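Long-range contacts in PAN2-PAN3 deadenylation complex catalytic subunit pan2 (Neurospora crassa, PDB 4CZW), which is the catalytic subunit of the Pan2–Pan3 deadenylation complex and probably shortens mRNA poly(A) tails exonucleolytically to 5'-AMP: residues A[426-430]-A[481-486]; A[474-479]-A[491-496]; A[587-591]-A[632-636]; A[418-422]-A[522-526]; A[38-43]-A[362-367]. The contacts are given in a common frame with arbitrary orientation. Numbering follows the deposited sequence.

Interactions 1 to 4 belong to the exonuclease part of the chain, interaction 5 to the USP-like part. Interaction 2 is a buried β-ladder of the nuclease sheet, built from backbone hydrogen bonds and an arginine-aspartate pair close to the presumed metal site. Interactions 1 and 4 are surface contacts that fasten the loop before strand 441-451 to this sheet: 1 by arginines on carbonyls and a carboxylate, 4 by an imidazole laid on backbone. Both touch interaction 2, through F491 and through D494 and Y495. Interaction 3, purely apolar and partly buried, joins two helices, its centre about 30 Å from those of interactions 1 and 2. Interaction 5 is buried and mixes aromatic packing with one side-chain hydrogen bond and one weak backbone one.

Interaction 1: A[426-430]-A[481-486]; sequences YELLD and RGQGSR
Two irregular loops face each other, and two arginines of 481-486 supply the donors that join them. Residues 427-430 are extended, L428 to D430 near polyproline II values; the CA atoms of L429 and R481 lie 9.1 Å apart. R481 (m, t, t, chi4 near 87°) reaches the E427 carbonyl with both ends of its guanidinium, NH2 to E427 O 2.7 Å and NH1 to E427 O 3.0 Å, and NH2 adds a weak bond to L428 O at 3.1 Å. Its NE forms a salt bridge with E434, and NH1 also serves V489 O. R486 (m, t, m, chi4 179°) closes a salt bridge through NH1 with OE1 of E427 (m, t) at 2.9 Å, while its NH2 pairs with E434, a carboxylate thus shared by both arginines and also taking D430 N. E427 bonds through its backbone to A490. The contact ties the loop leading to strand 441-451 onto the turn between strands 471-481 and 490-496, where L429 and R481 also cover F491.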
# COMPACT_ATOMS: atom_id res chain seq x y z
N TYR A 426 2.87 -7.91 31.11
CA TYR A 426 1.55 -7.73 30.52
C TYR A 426 0.65 -8.92 30.80
O TYR A 426 1.12 -10.02 31.08
CB TYR A 426 1.66 -7.50 29.01
CG TYR A 426 2.26 -8.67 28.25
CD1 TYR A 426 3.64 -8.78 28.10
CD2 TYR A 426 1.46 -9.65 27.69
CE1 TYR A 426 4.20 -9.84 27.41
CE2 TYR A 426 2.01 -10.72 27.00
CZ TYR A 426 3.38 -10.81 26.86
OH TYR A 426 3.93 -11.86 26.17
N GLU A 427 -0.66 -8.69 30.73
CA GLU A 427 -1.64 -9.76 30.88
C GLU A 427 -2.58 -9.77 29.68
O GLU A 427 -3.41 -8.88 29.53
CB GLU A 427 -2.43 -9.60 32.18
CG GLU A 427 -1.58 -9.62 33.43
CD GLU A 427 -2.39 -9.50 34.70
OE1 GLU A 427 -3.63 -9.64 34.63
OE2 GLU A 427 -1.80 -9.25 35.77
N LEU A 428 -2.42 -10.78 28.82
CA LEU A 428 -3.16 -10.86 27.56
C LEU A 428 -4.67 -10.79 27.75
O LEU A 428 -5.20 -11.14 28.81
CB LEU A 428 -2.81 -12.16 26.84
CG LEU A 428 -1.38 -12.29 26.30
CD1 LEU A 428 -1.16 -13.67 25.71
CD2 LEU A 428 -1.09 -11.21 25.28
N LEU A 429 -5.36 -10.32 26.71
CA LEU A 429 -6.81 -10.22 26.73
C LEU A 429 -7.45 -11.60 26.83
O LEU A 429 -7.01 -12.54 26.18
CB LEU A 429 -7.32 -9.50 25.48
CG LEU A 429 -6.95 -8.03 25.32
CD1 LEU A 429 -7.42 -7.51 23.97
CD2 LEU A 429 -7.55 -7.20 26.45
N ASP A 430 -8.49 -11.71 27.65
CA ASP A 430 -9.25 -12.94 27.74
C ASP A 430 -10.11 -13.09 26.49
O ASP A 430 -10.83 -12.17 26.12
CB ASP A 430 -10.11 -12.97 29.00
CG ASP A 430 -10.78 -14.31 29.22
OD1 ASP A 430 -10.11 -15.23 29.75
OD2 ASP A 430 -11.97 -14.45 28.88
N ARG A 481 -5.19 -1.52 29.04
CA ARG A 481 -6.63 -1.48 29.28
C ARG A 481 -7.07 -0.12 29.81
O ARG A 481 -6.51 0.38 30.79
CB ARG A 481 -7.04 -2.58 30.27
CG ARG A 481 -6.84 -3.99 29.76
CD ARG A 481 -7.17 -5.01 30.84
NE ARG A 481 -7.11 -6.38 30.35
CZ ARG A 481 -6.00 -7.11 30.33
NH1 ARG A 481 -4.86 -6.61 30.77
NH2 ARG A 481 -6.04 -8.36 29.86
N GLY A 482 -8.06 0.48 29.17
CA GLY A 482 -8.54 1.79 29.56
C GLY A 482 -9.80 1.75 30.40
O GLY A 482 -10.33 2.79 30.79
N GLN A 483 -10.28 0.54 30.69
CA GLN A 483 -11.50 0.36 31.47
C GLN A 483 -11.61 -1.05 32.02
O GLN A 483 -10.80 -1.92 31.68
CB GLN A 483 -12.72 0.69 30.61
CG GLN A 483 -12.82 -0.12 29.33
CD GLN A 483 -13.46 0.66 28.20
OE1 GLN A 483 -13.14 1.83 27.98
NE2 GLN A 483 -14.37 0.02 27.47
N GLY A 484 -12.60 -1.28 32.87
CA GLY A 484 -12.81 -2.59 33.48
C GLY A 484 -12.09 -2.74 34.81
O GLY A 484 -11.46 -1.80 35.30
N SER A 485 -12.18 -3.94 35.38
CA SER A 485 -11.56 -4.23 36.67
C SER A 485 -10.04 -4.12 36.61
O SER A 485 -9.41 -3.67 37.57
CB SER A 485 -11.95 -5.63 37.13
OG SER A 485 -11.59 -6.61 36.17
N ARG A 486 -9.45 -4.53 35.49
CA ARG A 486 -8.01 -4.45 35.32
C ARG A 486 -7.63 -3.22 34.50
O ARG A 486 -6.75 -3.28 33.64
CB ARG A 486 -7.47 -5.72 34.65
CG ARG A 486 -7.39 -6.92 35.58
CD ARG A 486 -6.76 -8.12 34.89
NE ARG A 486 -7.60 -8.64 33.83
CZ ARG A 486 -7.27 -9.67 33.05
NH1 ARG A 486 -6.11 -10.29 33.23
NH2 ARG A 486 -8.10 -10.09 32.11

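Interaction 2: A[474-479]-A[491-496]; sequences IARASV and FIDDYI
A β-hairpin of the RNase H-like exonuclease sheet forms this ladder, beside the acidic site that by similarity binds catalytic metals. Strands 476-479 and 492-496 run antiparallel (177°), axes 4.5 Å apart. A477 pairs with D494 (A477 N to D494 O 2.9 Å, D494 N to A477 O 3.1 Å) and V479 with I492 (V479 N to I492 O 2.8 Å); R476-Y495 and S478-D493 are non-hydrogen-bonded pairs. At one end a classic bulge puts F491 N (3.1 Å) and I492 N (3.3 Å) on V479 O; at the other, I496 N meets A475 O at 3.0 Å. On one face the all-trans R476 bridges to D493 (NE to OD1 2.8 Å) and lays CG over the Y495 ring, 4.0 Å from its centroid; its NH1 continues to D603. D493 also binds T425. S478 OG, bonded to S604, lies 2.8 Å from D493 OD1. Helix 604-623 touches this face; helix 529-541 packs against V479 and I492 on the other and touches I496. Strand 441-451, carrying D445 and E447, borders 474-479.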
# COMPACT_ATOMS: atom_id res chain seq x y z
N ILE A 474 9.96 1.78 15.74
CA ILE A 474 9.37 1.27 16.97
C ILE A 474 10.22 0.16 17.56
O ILE A 474 10.51 -0.84 16.90
CB ILE A 474 7.94 0.73 16.73
CG1 ILE A 474 7.06 1.81 16.11
CG2 ILE A 474 7.34 0.22 18.03
CD1 ILE A 474 6.91 3.04 16.97
N ALA A 475 10.64 0.35 18.81
CA ALA A 475 11.43 -0.66 19.52
C ALA A 475 10.59 -1.33 20.59
O ALA A 475 10.89 -2.45 21.03
CB ALA A 475 12.67 -0.03 20.13
N ARG A 476 9.54 -0.64 21.02
CA ARG A 476 8.63 -1.17 22.03
C ARG A 476 7.25 -0.54 21.89
O ARG A 476 7.12 0.67 21.69
CB ARG A 476 9.19 -0.91 23.44
CG ARG A 476 8.30 -1.42 24.56
CD ARG A 476 8.81 -0.97 25.92
NE ARG A 476 7.93 -1.41 27.00
CZ ARG A 476 8.09 -1.07 28.27
NH1 ARG A 476 9.10 -0.28 28.63
NH2 ARG A 476 7.25 -1.51 29.19
N ALA A 477 6.21 -1.36 21.98
CA ALA A 477 4.84 -0.88 21.88
C ALA A 477 4.00 -1.40 23.04
O ALA A 477 3.80 -2.61 23.19
CB ALA A 477 4.23 -1.30 20.55
N SER A 478 3.51 -0.48 23.87
CA SER A 478 2.71 -0.85 25.03
C SER A 478 1.27 -0.38 24.89
O SER A 478 1.01 0.80 24.72
CB SER A 478 3.33 -0.27 26.31
OG SER A 478 4.66 -0.71 26.48
N VAL A 479 0.33 -1.33 24.97
CA VAL A 479 -1.08 -0.99 24.95
C VAL A 479 -1.74 -1.43 26.26
O VAL A 479 -1.52 -2.56 26.72
CB VAL A 479 -1.81 -1.63 23.76
CG1 VAL A 479 -3.17 -0.97 23.56
CG2 VAL A 479 -0.98 -1.50 22.50
N PHE A 491 -2.04 -5.26 28.19
CA PHE A 491 -2.31 -6.53 27.53
C PHE A 491 -1.41 -6.70 26.31
O PHE A 491 -1.37 -7.76 25.70
CB PHE A 491 -3.79 -6.65 27.15
CG PHE A 491 -4.26 -5.60 26.17
CD1 PHE A 491 -4.70 -4.36 26.62
CD2 PHE A 491 -4.28 -5.86 24.81
CE1 PHE A 491 -5.13 -3.40 25.72
CE2 PHE A 491 -4.71 -4.91 23.91
CZ PHE A 491 -5.14 -3.68 24.37
N ILE A 492 -0.70 -5.63 25.97
CA ILE A 492 0.31 -5.67 24.92
C ILE A 492 1.56 -4.93 25.38
O ILE A 492 1.50 -3.75 25.74
CB ILE A 492 -0.17 -5.06 23.60
CG1 ILE A 492 -1.31 -5.88 23.00
CG2 ILE A 492 0.97 -4.96 22.60
CD1 ILE A 492 -1.84 -5.33 21.70
N ASP A 493 2.70 -5.62 25.37
CA ASP A 493 3.98 -4.99 25.67
C ASP A 493 5.06 -5.65 24.82
O ASP A 493 5.95 -6.33 25.34
CB ASP A 493 4.32 -5.10 27.16
CG ASP A 493 5.52 -4.25 27.54
OD1 ASP A 493 5.77 -3.23 26.87
OD2 ASP A 493 6.21 -4.62 28.52
N ASP A 494 4.98 -5.43 23.52
CA ASP A 494 5.88 -6.09 22.57
C ASP A 494 7.15 -5.29 22.32
O ASP A 494 7.12 -4.09 22.08
CB ASP A 494 5.16 -6.33 21.24
CG ASP A 494 3.97 -7.25 21.38
OD1 ASP A 494 3.95 -8.06 22.33
OD2 ASP A 494 3.04 -7.15 20.55
N TYR A 495 8.29 -5.99 22.39
CA TYR A 495 9.55 -5.43 21.94
C TYR A 495 9.81 -5.92 20.52
O TYR A 495 9.45 -7.05 20.17
CB TYR A 495 10.69 -5.84 22.87
CG TYR A 495 10.71 -5.10 24.19
CD1 TYR A 495 9.69 -5.27 25.12
CD2 TYR A 495 11.74 -4.22 24.51
CE1 TYR A 495 9.70 -4.60 26.33
CE2 TYR A 495 11.76 -3.54 25.71
CZ TYR A 495 10.74 -3.74 26.62
OH TYR A 495 10.75 -3.07 27.82
N ILE A 496 10.42 -5.08 19.69
CA ILE A 496 10.53 -5.37 18.27
C ILE A 496 11.90 -5.91 17.87
O ILE A 496 12.92 -5.25 18.09
CB ILE A 496 10.23 -4.13 17.42
CG1 ILE A 496 8.91 -3.49 17.85
CG2 ILE A 496 10.21 -4.48 15.94
CD1 ILE A 496 7.74 -4.44 17.82

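Interaction 3: A[587-591]-A[632-636]; sequences FLAWY and EALYK
L634 pushes its CD2 methyl into a small apolar pocket made by one turn of helix 585-592. Within 587-591, CD2 of L634 lies 3.7 Å from F587 CE2, 3.8 Å from Y591 CD2 and 4.0 Å from L588 CD2. The F587 ring receives the methyl at its edge, close to the ring plane. F587 and Y591 are four residues apart, joined by the helical bond from Y591 N to F587 O (2.9 Å), and both take the t rotamer (chi1 -173° and -172°), so their rings project from the same side of the helix toward 632-636. L588 (m, t) extends from the neighbouring position. The CA atoms of Y591 and L634 are 8.1 Å apart. No hydrogen bond crosses this helix-helix contact, which sets the C-terminal end of helix 627-634 against the side of helix 585-592 in the C-terminal part of the exonuclease domain: helix 585-592 precedes the long helix 604-623, and helix 627-634 follows it. The L588 side chain, packed on L614 of that long helix, lies about 11 Å from that of D607, by similarity a metal ligand, and L634 leans on F574. Next to L634, A633 offers CB to the phenol of Y591, 3.2 Å from OH and 4.2 Å from CZ.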
# COMPACT_ATOMS: atom_id res chain seq x y z
N PHE A 587 4.55 17.64 32.82
CA PHE A 587 3.98 18.80 33.50
C PHE A 587 2.53 18.54 33.89
O PHE A 587 2.11 18.90 34.99
CB PHE A 587 4.08 20.04 32.61
CG PHE A 587 3.67 21.31 33.30
CD1 PHE A 587 4.59 22.04 34.04
CD2 PHE A 587 2.37 21.78 33.22
CE1 PHE A 587 4.22 23.21 34.68
CE2 PHE A 587 1.99 22.94 33.86
CZ PHE A 587 2.91 23.66 34.59
N LEU A 588 1.78 17.93 32.99
CA LEU A 588 0.38 17.60 33.26
C LEU A 588 0.27 16.60 34.41
O LEU A 588 -0.64 16.69 35.23
CB LEU A 588 -0.29 17.03 32.01
CG LEU A 588 -0.57 18.02 30.87
CD1 LEU A 588 -1.18 17.31 29.67
CD2 LEU A 588 -1.48 19.14 31.34
N ALA A 589 1.21 15.66 34.46
CA ALA A 589 1.23 14.67 35.53
C ALA A 589 1.64 15.31 36.85
O ALA A 589 1.18 14.89 37.92
CB ALA A 589 2.18 13.53 35.18
N TRP A 590 2.49 16.32 36.78
CA TRP A 590 2.98 17.00 37.97
C TRP A 590 1.95 17.96 38.56
O TRP A 590 1.87 18.12 39.77
CB TRP A 590 4.28 17.75 37.66
CG TRP A 590 4.78 18.59 38.79
CD1 TRP A 590 5.36 18.15 39.95
CD2 TRP A 590 4.77 20.02 38.87
NE1 TRP A 590 5.70 19.21 40.75
CE2 TRP A 590 5.35 20.37 40.11
CE3 TRP A 590 4.33 21.04 38.02
CZ2 TRP A 590 5.50 21.70 40.51
CZ3 TRP A 590 4.47 22.35 38.42
CH2 TRP A 590 5.05 22.67 39.66
N TYR A 591 1.17 18.58 37.69
CA TYR A 591 0.23 19.62 38.11
C TYR A 591 -1.15 19.06 38.43
O TYR A 591 -1.85 19.59 39.30
CB TYR A 591 0.12 20.70 37.03
CG TYR A 591 -0.67 21.91 37.47
CD1 TYR A 591 -0.09 22.88 38.27
CD2 TYR A 591 -1.98 22.09 37.06
CE1 TYR A 591 -0.81 24.00 38.67
CE2 TYR A 591 -2.71 23.20 37.45
CZ TYR A 591 -2.11 24.15 38.26
OH TYR A 591 -2.82 25.26 38.66
N GLU A 632 -7.27 27.42 32.63
CA GLU A 632 -6.73 28.77 32.81
C GLU A 632 -5.51 28.75 33.72
O GLU A 632 -4.53 29.45 33.47
CB GLU A 632 -7.80 29.71 33.38
CG GLU A 632 -8.91 30.07 32.41
CD GLU A 632 -8.42 30.93 31.26
OE1 GLU A 632 -7.40 31.63 31.43
OE2 GLU A 632 -9.06 30.91 30.19
N ALA A 633 -5.58 27.93 34.76
CA ALA A 633 -4.49 27.82 35.73
C ALA A 633 -3.24 27.21 35.09
O ALA A 633 -2.12 27.57 35.44
CB ALA A 633 -4.93 27.00 36.93
N LEU A 634 -3.46 26.29 34.16
CA LEU A 634 -2.36 25.66 33.43
C LEU A 634 -1.56 26.69 32.63
O LEU A 634 -0.36 26.53 32.42
CB LEU A 634 -2.89 24.57 32.49
CG LEU A 634 -2.99 23.15 33.05
CD1 LEU A 634 -3.79 22.27 32.11
CD2 LEU A 634 -1.60 22.58 33.28
N TYR A 635 -2.24 27.73 32.17
CA TYR A 635 -1.59 28.77 31.37
C TYR A 635 -1.50 30.08 32.14
O TYR A 635 -2.33 30.98 31.97
CB TYR A 635 -2.34 28.97 30.05
CG TYR A 635 -2.30 27.77 29.13
CD1 TYR A 635 -3.24 26.75 29.23
CD2 TYR A 635 -1.32 27.65 28.14
CE1 TYR A 635 -3.21 25.65 28.39
CE2 TYR A 635 -1.28 26.56 27.30
CZ TYR A 635 -2.23 25.56 27.42
OH TYR A 635 -2.19 24.47 26.58
N LYS A 636 -0.48 30.19 32.99
CA LYS A 636 -0.22 31.42 33.74
C LYS A 636 1.25 31.80 33.68
O LYS A 636 1.59 32.98 33.51
CB LYS A 636 -0.66 31.26 35.20
CG LYS A 636 -2.17 31.19 35.38
CD LYS A 636 -2.84 32.44 34.86
CE LYS A 636 -4.35 32.37 35.03
NZ LYS A 636 -5.00 33.60 34.51

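Interaction 4: A[418-422]-A[522-526]; sequences NNPHA and SQRNL
S522 opens an ST turn: with chi1 at 180°, its OG accepts the backbone N of R524 at 3.0 Å and also bonds to D516 O. The turn leads into strand 525-527 of the exonuclease sheet, and the loop 418-422, on the way to strand 441-451, lies against it at the surface. S522 O lies 2.8 Å from H421 NE2. Q523 follows, with its CA beneath the H421 ring, 3.8 Å from the centroid and 18° off the normal, a CH-pi contact; its folded m, m side chain brings NE2 to 3.2 Å from H421 CD2. R524 turns its CB away from 418-422, packs on Y495 of the neighbouring strand 490-496 and forms a salt bridge with D516. N525 (phi/psi -83/69) centres an inverse gamma turn, marked by a weak bond from L526 N to R524 O at 3.0 Å. N525 also meets N419, OD1 to N419 CB 3.6 Å, and their CA atoms are 5.6 Å apart. N419 (t rotamer) contributes a weak bond to Y426 OH through ND2, and holds the histidine in place within its own loop: H421 ND1 donates to N419 OD1 at 3.2 Å, with a nearly straight angle of 167°.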
# COMPACT_ATOMS: atom_id res chain seq x y z
N ASN A 418 2.98 -16.64 22.65
CA ASN A 418 4.18 -17.33 22.20
C ASN A 418 5.41 -16.88 22.98
O ASN A 418 6.54 -16.98 22.49
CB ASN A 418 4.40 -17.11 20.70
CG ASN A 418 3.29 -17.71 19.86
OD1 ASN A 418 2.71 -18.73 20.21
ND2 ASN A 418 2.99 -17.07 18.73
N ASN A 419 5.18 -16.37 24.18
CA ASN A 419 6.26 -15.89 25.04
C ASN A 419 6.80 -16.99 25.94
O ASN A 419 6.09 -17.49 26.82
CB ASN A 419 5.77 -14.70 25.88
CG ASN A 419 6.89 -14.02 26.64
OD1 ASN A 419 8.07 -14.22 26.35
ND2 ASN A 419 6.53 -13.19 27.61
N PRO A 420 8.07 -17.38 25.73
CA PRO A 420 8.72 -18.45 26.49
C PRO A 420 8.87 -18.12 27.97
O PRO A 420 8.70 -19.00 28.82
CB PRO A 420 10.09 -18.58 25.81
CG PRO A 420 10.31 -17.26 25.16
CD PRO A 420 8.96 -16.81 24.71
N HIS A 421 9.20 -16.87 28.28
CA HIS A 421 9.43 -16.46 29.66
C HIS A 421 8.13 -16.45 30.46
O HIS A 421 7.08 -16.09 29.95
CB HIS A 421 10.08 -15.07 29.70
CG HIS A 421 11.24 -14.92 28.77
ND1 HIS A 421 11.10 -14.57 27.45
CD2 HIS A 421 12.57 -15.09 28.97
CE1 HIS A 421 12.29 -14.52 26.88
NE2 HIS A 421 13.20 -14.83 27.78
N ALA A 422 8.23 -16.85 31.73
CA ALA A 422 7.06 -16.89 32.60
C ALA A 422 6.82 -15.53 33.26
O ALA A 422 5.71 -15.24 33.71
CB ALA A 422 7.23 -17.97 33.66
N SER A 522 17.09 -11.71 25.39
CA SER A 522 15.96 -10.88 25.80
C SER A 522 15.03 -11.60 26.77
O SER A 522 14.78 -12.79 26.63
CB SER A 522 15.16 -10.41 24.58
OG SER A 522 14.06 -9.60 24.96
N GLN A 523 14.54 -10.86 27.76
CA GLN A 523 13.56 -11.38 28.70
C GLN A 523 12.17 -10.86 28.35
O GLN A 523 11.20 -11.09 29.07
CB GLN A 523 13.92 -10.99 30.13
CG GLN A 523 15.19 -11.65 30.65
CD GLN A 523 15.05 -13.16 30.76
OE1 GLN A 523 15.91 -13.91 30.30
NE2 GLN A 523 13.96 -13.60 31.38
N ARG A 524 12.09 -10.16 27.22
CA ARG A 524 10.86 -9.52 26.79
C ARG A 524 10.08 -10.41 25.82
O ARG A 524 10.56 -11.46 25.40
CB ARG A 524 11.16 -8.18 26.13
CG ARG A 524 12.20 -7.34 26.84
CD ARG A 524 11.73 -6.93 28.23
NE ARG A 524 12.69 -6.06 28.89
CZ ARG A 524 12.53 -5.54 30.10
NH1 ARG A 524 11.43 -5.81 30.79
NH2 ARG A 524 13.46 -4.76 30.62
N ASN A 525 8.87 -9.97 25.48
CA ASN A 525 8.10 -10.63 24.43
C ASN A 525 8.55 -10.10 23.07
O ASN A 525 7.81 -9.38 22.40
CB ASN A 525 6.60 -10.40 24.63
CG ASN A 525 5.76 -11.23 23.68
OD1 ASN A 525 6.16 -12.31 23.25
ND2 ASN A 525 4.58 -10.72 23.35
N LEU A 526 9.77 -10.46 22.68
CA LEU A 526 10.36 -9.97 21.44
C LEU A 526 9.68 -10.60 20.23
O LEU A 526 9.68 -11.82 20.06
CB LEU A 526 11.86 -10.26 21.42
CG LEU A 526 12.67 -9.54 20.34
CD1 LEU A 526 12.62 -8.04 20.56
CD2 LEU A 526 14.11 -10.03 20.34

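Interaction 5: A[38-43]-A[362-367]; sequences YPGLEN and HLFNDF
Within the USP-like, pseudo-UCH domain, predicted to be inactive, residues 38-43 and 362-367 run roughly in the same sense but converge, from 8.8 Å between the CA atoms of Y38 and H362 to 4.1 Å between those of G40 and F367. PGLEN matches the start of the Cys box and FND the end of the His-box region, consistent with a USP-like framework kept as scaffold. Y38 (chi1 m) comes first: its edge meets the face of H362, centroids 4.8 Å apart and planes at 61°, and its CB packs 4.0 Å from F364 CZ. Its OH binds E352 and R360, while H362 ND1 binds R360 O. P39 places its carbonyl O 3.8 Å from the edge of F364 at CE1. G40 CA makes a C-H...O contact with D366 O at 3.2 Å; a CB at G40 would clash with that oxygen. L41 N donates a weak hydrogen bond to D366 O at 3.1 Å, its side chain turning away toward helix 51-58. Opposite, N365 centres an inverse gamma turn and D366 follows at positive phi (56/-121). E42, pointing away, forms a salt bridge with R556 in the exonuclease part. N43 (chi1 p) bonds through ND2 to C16 O and to D366 OD2 at 2.9 Å, while N43 OD1 lies 3.4 Å from the ring-edge atom F367 CE2.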
# COMPACT_ATOMS: atom_id res chain seq x y z
N TYR A 38 -8.14 12.67 -1.24
CA TYR A 38 -7.29 11.56 -1.64
C TYR A 38 -5.84 11.83 -1.29
O TYR A 38 -5.16 12.61 -1.96
CB TYR A 38 -7.43 11.29 -3.14
CG TYR A 38 -8.87 11.19 -3.60
CD1 TYR A 38 -9.60 10.03 -3.40
CD2 TYR A 38 -9.50 12.26 -4.23
CE1 TYR A 38 -10.92 9.93 -3.81
CE2 TYR A 38 -10.81 12.17 -4.65
CZ TYR A 38 -11.52 11.00 -4.44
OH TYR A 38 -12.83 10.91 -4.85
N PRO A 39 -5.35 11.19 -0.21
CA PRO A 39 -4.00 11.42 0.31
C PRO A 39 -2.91 10.93 -0.64
O PRO A 39 -3.12 9.98 -1.39
CB PRO A 39 -3.98 10.61 1.61
CG PRO A 39 -5.00 9.54 1.39
CD PRO A 39 -6.08 10.17 0.57
N GLY A 40 -1.75 11.58 -0.60
CA GLY A 40 -0.61 11.16 -1.38
C GLY A 40 0.40 10.44 -0.52
O GLY A 40 0.18 10.25 0.68
N LEU A 41 1.52 10.04 -1.11
CA LEU A 41 2.56 9.32 -0.38
C LEU A 41 3.86 10.12 -0.32
O LEU A 41 4.30 10.69 -1.32
CB LEU A 41 2.80 7.95 -1.01
CG LEU A 41 1.64 6.96 -0.92
CD1 LEU A 41 1.93 5.71 -1.74
CD2 LEU A 41 1.36 6.59 0.53
N GLU A 42 4.47 10.15 0.86
CA GLU A 42 5.71 10.91 1.07
C GLU A 42 6.89 10.23 0.38
O GLU A 42 6.92 9.00 0.26
CB GLU A 42 5.97 11.07 2.56
CG GLU A 42 4.82 11.75 3.30
CD GLU A 42 4.99 11.74 4.81
OE1 GLU A 42 6.07 11.32 5.29
OE2 GLU A 42 4.05 12.15 5.52
N ASN A 43 7.85 11.03 -0.08
CA ASN A 43 8.92 10.53 -0.94
C ASN A 43 10.32 10.58 -0.34
O ASN A 43 11.31 10.58 -1.08
CB ASN A 43 8.92 11.31 -2.26
CG ASN A 43 9.02 12.81 -2.05
OD1 ASN A 43 9.19 13.28 -0.93
ND2 ASN A 43 8.93 13.56 -3.14
N HIS A 362 -7.07 12.14 -11.17
CA HIS A 362 -6.23 12.90 -10.25
C HIS A 362 -4.75 12.64 -10.49
O HIS A 362 -4.35 11.54 -10.86
CB HIS A 362 -6.58 12.56 -8.80
CG HIS A 362 -7.88 13.14 -8.34
ND1 HIS A 362 -9.10 12.62 -8.71
CD2 HIS A 362 -8.15 14.19 -7.53
CE1 HIS A 362 -10.07 13.33 -8.15
NE2 HIS A 362 -9.51 14.29 -7.43
N LEU A 363 -3.94 13.67 -10.28
CA LEU A 363 -2.49 13.55 -10.39
C LEU A 363 -1.87 13.29 -9.02
O LEU A 363 -1.95 14.13 -8.12
CB LEU A 363 -1.89 14.81 -11.01
CG LEU A 363 -0.36 14.94 -10.94
CD1 LEU A 363 0.32 13.80 -11.68
CD2 LEU A 363 0.09 16.28 -11.50
N PHE A 364 -1.25 12.13 -8.86
CA PHE A 364 -0.59 11.78 -7.61
C PHE A 364 0.92 11.93 -7.72
O PHE A 364 1.64 10.95 -7.89
CB PHE A 364 -0.95 10.35 -7.19
CG PHE A 364 -2.38 10.18 -6.76
CD1 PHE A 364 -2.74 10.40 -5.44
CD2 PHE A 364 -3.35 9.81 -7.66
CE1 PHE A 364 -4.05 10.25 -5.03
CE2 PHE A 364 -4.67 9.66 -7.27
CZ PHE A 364 -5.02 9.87 -5.95
N ASN A 365 1.39 13.17 -7.62
CA ASN A 365 2.82 13.45 -7.59
C ASN A 365 3.33 13.39 -6.16
O ASN A 365 3.49 14.42 -5.50
CB ASN A 365 3.12 14.82 -8.21
CG ASN A 365 4.61 15.11 -8.30
OD1 ASN A 365 5.44 14.23 -8.07
ND2 ASN A 365 4.94 16.34 -8.65
N ASP A 366 3.58 12.17 -5.69
CA ASP A 366 3.94 11.91 -4.30
C ASP A 366 2.88 12.47 -3.35
O ASP A 366 1.71 12.10 -3.44
CB ASP A 366 5.32 12.49 -3.97
CG ASP A 366 6.45 11.69 -4.62
OD1 ASP A 366 6.40 10.45 -4.56
OD2 ASP A 366 7.38 12.31 -5.18
N PHE A 367 3.28 13.38 -2.46
CA PHE A 367 2.33 13.95 -1.51
C PHE A 367 1.62 15.17 -2.09
O PHE A 367 0.84 15.83 -1.40
CB PHE A 367 3.03 14.30 -0.19
CG PHE A 367 4.22 15.20 -0.34
CD1 PHE A 367 4.08 16.58 -0.31
CD2 PHE A 367 5.49 14.67 -0.50
CE1 PHE A 367 5.17 17.41 -0.44
CE2 PHE A 367 6.59 15.49 -0.63
CZ PHE A 367 6.43 16.86 -0.60